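PDB 5XEM: cysteine synthase, which produces hydrogen sulfide with pyridoxal 5'-phosphate as cofactor and probably also makes L-cysteine and acetate from O-acetyl-L-serine and hydrogen sulfide. Local coordinates for residues A155-T160 / T188-K193; D12-T17 / K46-L51; E71-N76 / P144-N149. One frame throughout, in Å; residues are numbered along the deposited sequence.

Contact 1. Residues A155-T160 / T188-K193; sequences AHYETT and TAKKLK
Tyr157 and Lys191 carry this helix-helix contact, and they meet in both polar and aromatic ways. The polar part is one hydrogen bond. Lys191 NZ donates to the backbone oxygen Tyr157 O over 2.8 Å. The amine comes from above the carbonyl plane, 39° out of it, and not on a lone pair. Its charge has a second partner, a salt bridge to Glu162, five residues after Tyr157 on helix 151-167.

The aromatic part uses the same lysine. Its last three torsions all lie near +60°, which curls the chain back on itself and brings its end under the phenol ring. Lys191 CE makes a CH-pi contact 3.6 Å from the centre of the Tyr157 ring, over the face. Lys191 NZ, 4.0 Å from that centre, adds a cation-pi interaction. The two side chains cross at about a right angle. The Tyr157 hydroxyl bonds to Glu194, which holds the far end of the ring.

Apolar packing adds Lys190 CG, which comes within 3.9 Å of Tyr157 CE1. A separate group is built round hydroxyls. Thr188 OG1 sits 3.3 Å from His156 CB and is bonded to Ser184 O of its own helix. His156 is held in turn from within its own helix, where ND1 and Thr160 OG1 share a hydrogen bond of 2.8 Å.

The helix axes approach to 7.8 Å and cross at -54°, closest in CA atoms at Tyr157 and Thr188. A wider pi-type turn spans 156-160. Helix 151-167 is thus laid across helix 183-195. Beneath them Thr188 and Leu192 pack on Phe175 of strand 174-178, and His156 and Thr160 turn to helix 46-60.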
loop_
_atom_site.group_PDB
_atom_site.type_symbol
_atom_site.label_atom_id
_atom_site.label_comp_id
_atom_site.label_asym_id
_atom_site.label_seq_id
_atom_site.Cartn_x
_atom_site.Cartn_y
_atom_site.Cartn_z
ATOM N N ALA A 155 2.380 -19.002 11.207
ATOM C CA ALA A 155 1.470 -17.936 10.805
ATOM C C ALA A 155 0.914 -18.220 9.406
ATOM O O ALA A 155 -0.292 -18.130 9.182
ATOM C CB ALA A 155 2.185 -16.568 10.852
ATOM N N HIS A 156 1.790 -18.665 8.508
ATOM C CA HIS A 156 1.429 -18.957 7.108
ATOM C C HIS A 156 0.690 -20.279 6.993
ATOM O O HIS A 156 -0.206 -20.435 6.165
ATOM C CB HIS A 156 2.679 -18.992 6.250
ATOM C CG HIS A 156 3.397 -17.642 6.177
ATOM N ND1 HIS A 156 2.867 -16.575 5.543
ATOM C CD2 HIS A 156 4.611 -17.229 6.704
ATOM C CE1 HIS A 156 3.718 -15.516 5.658
ATOM N NE2 HIS A 156 4.804 -15.932 6.347
ATOM N N TYR A 157 1.091 -21.237 7.820
ATOM C CA TYR A 157 0.358 -22.520 7.906
ATOM C C TYR A 157 -1.109 -22.280 8.279
ATOM O O TYR A 157 -2.008 -22.905 7.696
ATOM C CB TYR A 157 1.056 -23.394 8.930
ATOM C CG TYR A 157 0.415 -24.725 9.226
ATOM C CD1 TYR A 157 0.766 -25.855 8.499
ATOM C CD2 TYR A 157 -0.474 -24.870 10.302
ATOM C CE1 TYR A 157 0.211 -27.100 8.794
ATOM C CE2 TYR A 157 -1.041 -26.103 10.602
ATOM C CZ TYR A 157 -0.683 -27.212 9.848
ATOM O OH TYR A 157 -1.221 -28.446 10.138
ATOM N N GLU A 158 -1.329 -21.361 9.219
ATOM C CA GLU A 158 -2.658 -21.038 9.770
ATOM C C GLU A 158 -3.525 -20.106 8.960
ATOM O O GLU A 158 -4.753 -20.215 9.018
ATOM C CB GLU A 158 -2.516 -20.479 11.185
ATOM C CG GLU A 158 -2.018 -21.564 12.135
ATOM C CD GLU A 158 -1.749 -21.072 13.531
ATOM O OE1 GLU A 158 -1.929 -19.865 13.798
ATOM O OE2 GLU A 158 -1.327 -21.898 14.365
ATOM N N THR A 159 -2.923 -19.170 8.237
ATOM C CA THR A 159 -3.710 -18.115 7.604
ATOM C C THR A 159 -3.461 -18.113 6.126
ATOM O O THR A 159 -4.372 -18.450 5.376
ATOM C CB THR A 159 -3.470 -16.751 8.274
ATOM O OG1 THR A 159 -2.096 -16.375 8.130
ATOM C CG2 THR A 159 -3.839 -16.872 9.789
ATOM N N THR A 160 -2.219 -17.849 5.702
ATOM C CA THR A 160 -1.896 -17.727 4.259
ATOM C C THR A 160 -2.396 -18.910 3.427
ATOM O O THR A 160 -3.104 -18.753 2.394
ATOM C CB THR A 160 -0.368 -17.572 4.071
ATOM O OG1 THR A 160 0.117 -16.554 4.947
ATOM C CG2 THR A 160 -0.030 -17.163 2.634
ATOM N N THR A 188 3.347 -22.325 4.427
ATOM C CA THR A 188 2.249 -22.423 3.494
ATOM C C THR A 188 2.249 -23.800 2.817
ATOM O O THR A 188 1.191 -24.430 2.725
ATOM C CB THR A 188 2.308 -21.323 2.437
ATOM O OG1 THR A 188 2.504 -20.053 3.090
ATOM C CG2 THR A 188 1.012 -21.301 1.603
ATOM N N ALA A 189 3.429 -24.276 2.392
ATOM C CA ALA A 189 3.539 -25.544 1.666
ATOM C C ALA A 189 3.142 -26.714 2.536
ATOM O O ALA A 189 2.545 -27.666 2.019
ATOM C CB ALA A 189 4.965 -25.758 1.148
ATOM N N LYS A 190 3.472 -26.656 3.836
ATOM C CA LYS A 190 3.125 -27.728 4.777
ATOM C C LYS A 190 1.619 -27.901 4.861
ATOM O O LYS A 190 1.100 -29.022 4.734
ATOM C CB LYS A 190 3.705 -27.479 6.155
ATOM C CG LYS A 190 3.460 -28.601 7.182
ATOM C CD LYS A 190 4.235 -28.333 8.464
ATOM C CE LYS A 190 3.966 -29.387 9.531
ATOM N NZ LYS A 190 4.439 -28.990 10.887
ATOM N N LYS A 191 0.898 -26.787 5.002
ATOM C CA LYS A 191 -0.550 -26.856 5.087
ATOM C C LYS A 191 -1.164 -27.341 3.795
ATOM O O LYS A 191 -2.049 -28.214 3.801
ATOM C CB LYS A 191 -1.168 -25.516 5.512
ATOM C CG LYS A 191 -2.696 -25.454 5.423
ATOM C CD LYS A 191 -3.433 -26.482 6.272
ATOM C CE LYS A 191 -3.276 -26.252 7.764
ATOM N NZ LYS A 191 -3.854 -24.984 8.273
ATOM N N LEU A 192 -0.702 -26.793 2.684
ATOM C CA LEU A 192 -1.257 -27.144 1.395
ATOM C C LEU A 192 -1.081 -28.651 1.090
ATOM O O LEU A 192 -2.007 -29.289 0.583
ATOM C CB LEU A 192 -0.613 -26.311 0.287
ATOM C CG LEU A 192 -0.928 -24.802 0.260
ATOM C CD1 LEU A 192 -0.194 -24.128 -0.909
ATOM C CD2 LEU A 192 -2.423 -24.542 0.231
ATOM N N LYS A 193 0.094 -29.192 1.407
ATOM C CA LYS A 193 0.390 -30.598 1.165
ATOM C C LYS A 193 -0.369 -31.519 2.126
ATOM O O LYS A 193 -0.655 -32.676 1.778
ATOM C CB LYS A 193 1.897 -30.856 1.233
ATOM C CG LYS A 193 2.571 -30.567 -0.085
ATOM C CD LYS A 193 4.064 -30.873 -0.121
ATOM C CE LYS A 193 4.519 -30.897 -1.571
ATOM N NZ LYS A 193 5.988 -30.966 -1.829
#

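Contact 2. Residues D12-T17 / K46-L51; sequences DLIGNT and KDRIAL. With PLP (pyridoxal-5'-phosphate), chain D.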
loop_
_atom_site.group_PDB
_atom_site.type_symbol
_atom_site.label_atom_id
_atom_site.label_comp_id
_atom_site.label_asym_id
_atom_site.label_seq_id
_atom_site.Cartn_x
_atom_site.Cartn_y
_atom_site.Cartn_z
ATOM N N ASP A 12 -5.987 -5.387 12.688
ATOM C CA ASP A 12 -7.098 -6.161 12.150
ATOM C C ASP A 12 -7.115 -6.244 10.618
ATOM O O ASP A 12 -7.840 -7.058 10.042
ATOM C CB ASP A 12 -8.445 -5.617 12.666
ATOM C CG ASP A 12 -8.536 -5.646 14.174
ATOM O OD1 ASP A 12 -8.375 -6.728 14.775
ATOM O OD2 ASP A 12 -8.715 -4.581 14.771
ATOM N N LEU A 13 -6.316 -5.425 9.942
ATOM C CA LEU A 13 -6.224 -5.485 8.486
ATOM C C LEU A 13 -5.212 -6.515 7.952
ATOM O O LEU A 13 -5.087 -6.691 6.743
ATOM C CB LEU A 13 -5.870 -4.116 7.927
ATOM C CG LEU A 13 -6.730 -2.941 8.427
ATOM C CD1 LEU A 13 -6.299 -1.639 7.751
ATOM C CD2 LEU A 13 -8.197 -3.237 8.239
ATOM N N ILE A 14 -4.473 -7.157 8.849
ATOM C CA ILE A 14 -3.444 -8.127 8.489
ATOM C C ILE A 14 -4.152 -9.386 7.990
ATOM O O ILE A 14 -5.112 -9.867 8.611
ATOM C CB ILE A 14 -2.502 -8.441 9.671
ATOM C CG1 ILE A 14 -1.718 -7.175 10.060
ATOM C CG2 ILE A 14 -1.512 -9.575 9.324
ATOM C CD1 ILE A 14 -0.908 -7.282 11.359
ATOM N N GLY A 15 -3.673 -9.905 6.870
ATOM C CA GLY A 15 -4.187 -11.122 6.286
ATOM C C GLY A 15 -5.403 -10.905 5.422
ATOM O O GLY A 15 -5.768 -9.784 5.098
ATOM N N ASN A 16 -6.028 -12.000 5.020
ATOM C CA ASN A 16 -7.135 -11.957 4.078
ATOM C C ASN A 16 -6.834 -11.137 2.829
ATOM O O ASN A 16 -7.584 -10.253 2.409
ATOM C CB ASN A 16 -8.396 -11.508 4.795
ATOM C CG ASN A 16 -8.822 -12.532 5.815
ATOM O OD1 ASN A 16 -9.126 -13.666 5.459
ATOM N ND2 ASN A 16 -8.727 -12.189 7.074
ATOM N N THR A 17 -5.688 -11.431 2.254
ATOM C CA THR A 17 -5.197 -10.701 1.099
ATOM C C THR A 17 -5.794 -11.284 -0.170
ATOM O O THR A 17 -6.126 -12.459 -0.214
ATOM C CB THR A 17 -3.673 -10.788 0.988
ATOM O OG1 THR A 17 -3.274 -12.161 1.010
ATOM C CG2 THR A 17 -3.030 -10.048 2.197
ATOM N N LYS A 46 5.122 -10.033 5.931
ATOM C CA LYS A 46 5.784 -10.105 7.244
ATOM C C LYS A 46 4.930 -9.552 8.361
ATOM O O LYS A 46 5.111 -9.945 9.526
ATOM C CB LYS A 46 7.179 -9.461 7.223
ATOM C CG LYS A 46 8.152 -10.111 6.248
ATOM C CD LYS A 46 8.289 -11.609 6.490
ATOM C CE LYS A 46 9.666 -12.126 6.071
ATOM N NZ LYS A 46 10.090 -13.402 6.715
ATOM N N ASP A 47 3.911 -8.751 8.012
ATOM C CA ASP A 47 2.924 -8.347 8.995
ATOM C C ASP A 47 2.365 -9.611 9.710
ATOM O O ASP A 47 2.092 -9.588 10.932
ATOM C CB ASP A 47 1.727 -7.677 8.314
ATOM C CG ASP A 47 1.968 -6.256 7.869
ATOM O OD1 ASP A 47 3.132 -5.790 7.903
ATOM O OD2 ASP A 47 0.959 -5.601 7.467
ATOM N N ARG A 48 2.130 -10.687 8.950
ATOM C CA ARG A 48 1.555 -11.920 9.527
ATOM C C ARG A 48 2.460 -12.529 10.599
ATOM O O ARG A 48 1.975 -12.950 11.678
ATOM C CB ARG A 48 1.288 -12.997 8.478
ATOM C CG ARG A 48 0.263 -12.647 7.434
ATOM C CD ARG A 48 0.242 -13.699 6.353
ATOM N NE ARG A 48 -0.612 -13.381 5.225
ATOM C CZ ARG A 48 -1.892 -13.719 5.069
ATOM N NH1 ARG A 48 -2.568 -14.344 6.044
ATOM N NH2 ARG A 48 -2.519 -13.376 3.970
ATOM N N ILE A 49 3.762 -12.578 10.316
ATOM C CA ILE A 49 4.725 -13.168 11.263
ATOM C C ILE A 49 5.056 -12.233 12.411
ATOM O O ILE A 49 5.241 -12.693 13.552
ATOM C CB ILE A 49 6.005 -13.767 10.583
ATOM C CG1 ILE A 49 7.079 -12.736 10.192
ATOM C CG2 ILE A 49 5.599 -14.685 9.428
ATOM C CD1 ILE A 49 8.451 -13.391 9.909
ATOM N N ALA A 50 5.117 -10.926 12.133
ATOM C CA ALA A 50 5.280 -9.939 13.188
ATOM C C ALA A 50 4.157 -10.080 14.224
ATOM O O ALA A 50 4.409 -10.103 15.425
ATOM C CB ALA A 50 5.298 -8.531 12.604
ATOM N N LEU A 51 2.925 -10.162 13.732
ATOM C CA LEU A 51 1.776 -10.289 14.610
ATOM C C LEU A 51 1.841 -11.578 15.408
ATOM O O LEU A 51 1.695 -11.561 16.632
ATOM C CB LEU A 51 0.482 -10.272 13.828
ATOM C CG LEU A 51 -0.800 -10.297 14.668
ATOM C CD1 LEU A 51 -0.835 -9.127 15.647
ATOM C CD2 LEU A 51 -2.016 -10.319 13.758
HETATM N N1 PLP D . 10.511 -11.125 -0.394
HETATM C C2 PLP D . 10.669 -10.064 0.413
HETATM C C2A PLP D . 10.393 -8.657 -0.119
HETATM C C3 PLP D . 11.063 -10.225 1.753
HETATM O O3 PLP D . 11.199 -9.138 2.554
HETATM C C4 PLP D . 11.311 -11.500 2.255
HETATM C C4A PLP D . 11.744 -11.720 3.695
HETATM C C5 PLP D . 11.132 -12.585 1.386
HETATM C C6 PLP D . 10.723 -12.358 0.073
HETATM C C5A PLP D . 11.355 -14.019 1.814
HETATM O O4P PLP D . 10.284 -14.444 2.732
HETATM P P PLP D . 10.507 -15.565 3.886
HETATM O O1P PLP D . 9.241 -15.937 4.427
HETATM O O2P PLP D . 11.422 -14.932 4.816
HETATM O O3P PLP D . 11.234 -16.654 3.180
#
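Thr17 OG1 is held by several groups: it bonds to Glu37 and Lys35, and Arg48 NH2 lies 3.3 Å away. The hydroxyl sits at the edge of the Arg48 guanidinium, near its plane, and the two side chains reach each other tip to tip. The setting is the fold type II of pyridoxal-phosphate enzymes, to which the cysteine synthases belong. Here the loop 12-17 lies against the first turns of helix 46-60.

The guanidinium is well tied. Its NE forms a salt bridge to Glu37 and its NH2 one to Glu163, which also accepts from the backbone N of Asn16. Glu37 thus serves both Thr17 and Arg48. These acidic partners would be expected to stabilise the positive charge. Gly15 CA lies over one face of the group, 3.6 Å from Arg48 NH1, so the loop backbone itself packs on the flat cation.

Ile14 makes the apolar half. Its CG2 is anti to the backbone N (chi1, measured to CG1, is -64°) and rests 3.8 Å from Arg48 N. CG1 and CG2 both touch Asp47 CB. CD1 goes further along the helix and meets Leu51 CD2 at 4.0 Å. The carboxylate of Asp47 has its own partner, the backbone N of Gly42.

Leu13 packs on Pro18 of the second subunit. Lys46, predicted to be the residue that carries the cofactor, takes no part in the loop packing. It is not attached to PLP here, since the aldehyde carbon is in the Schiff base with lanthionine. Its NZ instead donates to the phosphate oxygen O2P of PLP over 2.8 Å.

Contact 3. Residues E71-N76 / P144-N149; sequences EATSGN and PNQFTN. With 85F ((2R)-2-azanyl-3-[(2R)-2-azanyl-3-oxidanyl-3-oxidanylidene-propyl]sulfanyl-propanoic acid), chain C; PLP (pyridoxal-5'-phosphate), chain D; ACT (acetate ion), chain F.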
loop_
_atom_site.group_PDB
_atom_site.type_symbol
_atom_site.label_atom_id
_atom_site.label_comp_id
_atom_site.label_asym_id
_atom_site.label_seq_id
_atom_site.Cartn_x
_atom_site.Cartn_y
_atom_site.Cartn_z
ATOM N N GLU A 71 15.146 -6.947 16.676
ATOM C CA GLU A 71 15.101 -7.881 15.559
ATOM C C GLU A 71 16.087 -7.490 14.471
ATOM O O GLU A 71 16.284 -6.295 14.195
ATOM C CB GLU A 71 13.664 -7.975 14.958
ATOM C CG GLU A 71 13.479 -8.998 13.830
ATOM C CD GLU A 71 13.549 -10.462 14.283
ATOM O OE1 GLU A 71 14.073 -10.733 15.386
ATOM O OE2 GLU A 71 13.053 -11.341 13.537
ATOM N N ALA A 72 16.706 -8.511 13.879
ATOM C CA ALA A 72 17.478 -8.371 12.639
ATOM C C ALA A 72 16.579 -8.608 11.417
ATOM O O ALA A 72 15.875 -9.636 11.319
ATOM C CB ALA A 72 18.652 -9.337 12.631
ATOM N N THR A 73 16.644 -7.689 10.462
ATOM C CA THR A 73 15.757 -7.765 9.307
ATOM C C THR A 73 16.392 -7.138 8.078
ATOM O O THR A 73 17.266 -6.281 8.199
ATOM C CB THR A 73 14.421 -7.048 9.629
ATOM O OG1 THR A 73 13.596 -7.020 8.457
ATOM C CG2 THR A 73 14.647 -5.644 10.079
ATOM N N SER A 74 15.949 -7.563 6.907
ATOM C CA SER A 74 16.304 -6.871 5.650
ATOM C C SER A 74 15.371 -5.708 5.358
ATOM O O SER A 74 15.604 -4.932 4.414
ATOM C CB SER A 74 16.308 -7.842 4.473
ATOM O OG SER A 74 15.026 -8.390 4.276
ATOM N N GLY A 75 14.288 -5.606 6.122
ATOM C CA GLY A 75 13.389 -4.478 6.038
ATOM C C GLY A 75 11.952 -4.815 6.397
ATOM O O GLY A 75 11.381 -4.201 7.294
ATOM N N ASN A 76 11.361 -5.760 5.670
ATOM C CA ASN A 76 9.927 -5.998 5.801
ATOM C C ASN A 76 9.522 -6.516 7.194
ATOM O O ASN A 76 8.509 -6.091 7.739
ATOM C CB ASN A 76 9.433 -6.926 4.720
ATOM C CG ASN A 76 9.199 -6.203 3.422
ATOM O OD1 ASN A 76 8.805 -5.028 3.431
ATOM N ND2 ASN A 76 9.519 -6.847 2.316
ATOM N N PRO A 144 12.300 -11.584 18.469
ATOM C CA PRO A 144 11.367 -12.481 17.781
ATOM C C PRO A 144 12.102 -13.603 17.042
ATOM O O PRO A 144 11.684 -14.771 17.058
ATOM C CB PRO A 144 10.631 -11.552 16.805
ATOM C CG PRO A 144 10.702 -10.220 17.450
ATOM C CD PRO A 144 11.979 -10.166 18.217
ATOM N N ASN A 145 13.229 -13.240 16.438
ATOM C CA ASN A 145 14.023 -14.144 15.588
ATOM C C ASN A 145 13.249 -14.889 14.516
ATOM O O ASN A 145 13.020 -16.096 14.586
ATOM C CB ASN A 145 14.883 -15.087 16.391
ATOM C CG ASN A 145 16.102 -15.576 15.586
ATOM O OD1 ASN A 145 16.027 -15.681 14.362
ATOM N ND2 ASN A 145 17.240 -15.794 16.257
ATOM N N GLN A 146 12.901 -14.173 13.446
ATOM C CA GLN A 146 12.244 -14.798 12.313
ATOM C C GLN A 146 12.991 -16.021 11.736
ATOM O O GLN A 146 12.380 -16.867 11.088
ATOM C CB GLN A 146 12.040 -13.783 11.189
ATOM C CG GLN A 146 13.323 -13.160 10.669
ATOM C CD GLN A 146 13.038 -12.111 9.625
ATOM O OE1 GLN A 146 12.100 -12.235 8.837
ATOM N NE2 GLN A 146 13.835 -11.063 9.632
ATOM N N PHE A 147 14.308 -16.086 11.949
ATOM C CA PHE A 147 15.098 -17.195 11.409
ATOM C C PHE A 147 14.871 -18.532 12.113
ATOM O O PHE A 147 15.041 -19.583 11.501
ATOM C CB PHE A 147 16.578 -16.819 11.420
ATOM C CG PHE A 147 16.847 -15.563 10.678
ATOM C CD1 PHE A 147 16.912 -15.590 9.298
ATOM C CD2 PHE A 147 16.956 -14.340 11.341
ATOM C CE1 PHE A 147 17.106 -14.417 8.587
ATOM C CE2 PHE A 147 17.134 -13.160 10.619
ATOM C CZ PHE A 147 17.216 -13.212 9.249
ATOM N N THR A 148 14.485 -18.475 13.390
ATOM C CA THR A 148 14.361 -19.675 14.232
ATOM C C THR A 148 12.966 -19.862 14.845
ATOM O O THR A 148 12.631 -20.951 15.310
ATOM C CB THR A 148 15.384 -19.596 15.363
ATOM O OG1 THR A 148 15.039 -18.520 16.259
ATOM C CG2 THR A 148 16.774 -19.327 14.782
ATOM N N ASN A 149 12.147 -18.810 14.839
ATOM C CA ASN A 149 10.860 -18.829 15.536
ATOM C C ASN A 149 9.824 -19.578 14.735
ATOM O O ASN A 149 9.441 -19.153 13.641
ATOM C CB ASN A 149 10.419 -17.386 15.807
ATOM C CG ASN A 149 9.282 -17.267 16.814
ATOM O OD1 ASN A 149 8.405 -18.118 16.891
ATOM N ND2 ASN A 149 9.288 -16.175 17.584
HETATM N N 85F C . 12.553 -10.790 4.182
HETATM C CA 85F C . 13.107 -10.913 5.547
HETATM C CB 85F C . 14.596 -11.321 5.489
HETATM S SG 85F C . 14.869 -12.993 4.955
HETATM C CD 85F C . 16.647 -13.284 5.082
HETATM C CE 85F C . 17.523 -12.363 4.192
HETATM N NZ2 85F C . 17.048 -12.335 2.803
HETATM C CZ1 85F C . 18.968 -12.932 4.215
HETATM O OH1 85F C . 19.774 -12.409 3.388
HETATM O OH2 85F C . 19.281 -13.864 5.007
HETATM C C 85F C . 12.959 -9.618 6.317
HETATM O OXT 85F C . 12.056 -8.848 5.955
HETATM O O 85F C . 13.727 -9.435 7.295
HETATM N N1 PLP D . 10.511 -11.125 -0.394
HETATM C C2 PLP D . 10.669 -10.064 0.413
HETATM C C2A PLP D . 10.393 -8.657 -0.119
HETATM C C3 PLP D . 11.063 -10.225 1.753
HETATM O O3 PLP D . 11.199 -9.138 2.554
HETATM C C4 PLP D . 11.311 -11.500 2.255
HETATM C C4A PLP D . 11.744 -11.720 3.695
HETATM C C5 PLP D . 11.132 -12.585 1.386
HETATM C C6 PLP D . 10.723 -12.358 0.073
HETATM C C5A PLP D . 11.355 -14.019 1.814
HETATM O O4P PLP D . 10.284 -14.444 2.732
HETATM P P PLP D . 10.507 -15.565 3.886
HETATM O O1P PLP D . 9.241 -15.937 4.427
HETATM O O2P PLP D . 11.422 -14.932 4.816
HETATM O O3P PLP D . 11.234 -16.654 3.180
HETATM C C ACT F . 18.705 -14.163 19.304
HETATM O O ACT F . 17.800 -14.971 19.087
HETATM O OXT ACT F . 18.802 -13.592 20.398
HETATM C CH3 ACT F . 19.696 -13.890 18.208
#
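Gln146 and Glu71 touch along the first half of the glutamine chain. Gln146 CB lies 3.5 Å from Glu71 OE2. CG meets the same oxygen and also lies over one face of the Phe147 ring. Beyond CG the chain is extended (chi2 -177°), which carries the amide to the lanthionine ligand. There NE2 donates twice: to Ala72 O at 3.0 Å, in the carbonyl plane on a lone pair, and to the carboxylate oxygen O of 85F at 2.9 Å. OE1, the amide's other branch, is hydrogen-bonded to Thr77 OG1. Ligand atom O also accepts from Thr73 OG1 at 2.7 Å and from Ser74 N, so three donors grip it. Residues 73-76 correspond to the substrate-binding loop of cysteine synthases, which grips the substrate carboxylate.

Glu71 fixes the base of the glutamine. Its buried carboxylate takes Asn145 N on OE1 and, more straightly (167°), Gln146 N on the syn lone pair of OE2; both bonds are 2.8 Å.

Glu71 and Ala72 close strand 68-72, which lies between strands 92-97 and 141-142 in a parallel sheet. Ala72 packs on helix 123-136, Pro144 on helix 46-60, and Gln146 O reaches Asn152 of helix 151-167.

Helix 46-60 joins the three contacts. Contacts 1 and 2 have centres about 14 Å apart and meet where Arg48 NH1 and Thr159 OG1 form a probable hydrogen bond of 3.0 Å. His156 NE2 also packs on Ile49 CG2 there. Contacts 2 and 3, with centres about 15 Å apart, meet in the active site. Lys46 NZ and Gln146 OE1 form a probable hydrogen bond of 3.1 Å, and both contacts touch PLP, where Asn76 binds O3 in contact 3. Contacts 1 and 3 do not touch; their nearest atoms are about 7 Å apart. Even so, the His156 side chain of contact 1 is about 5 Å from PLP.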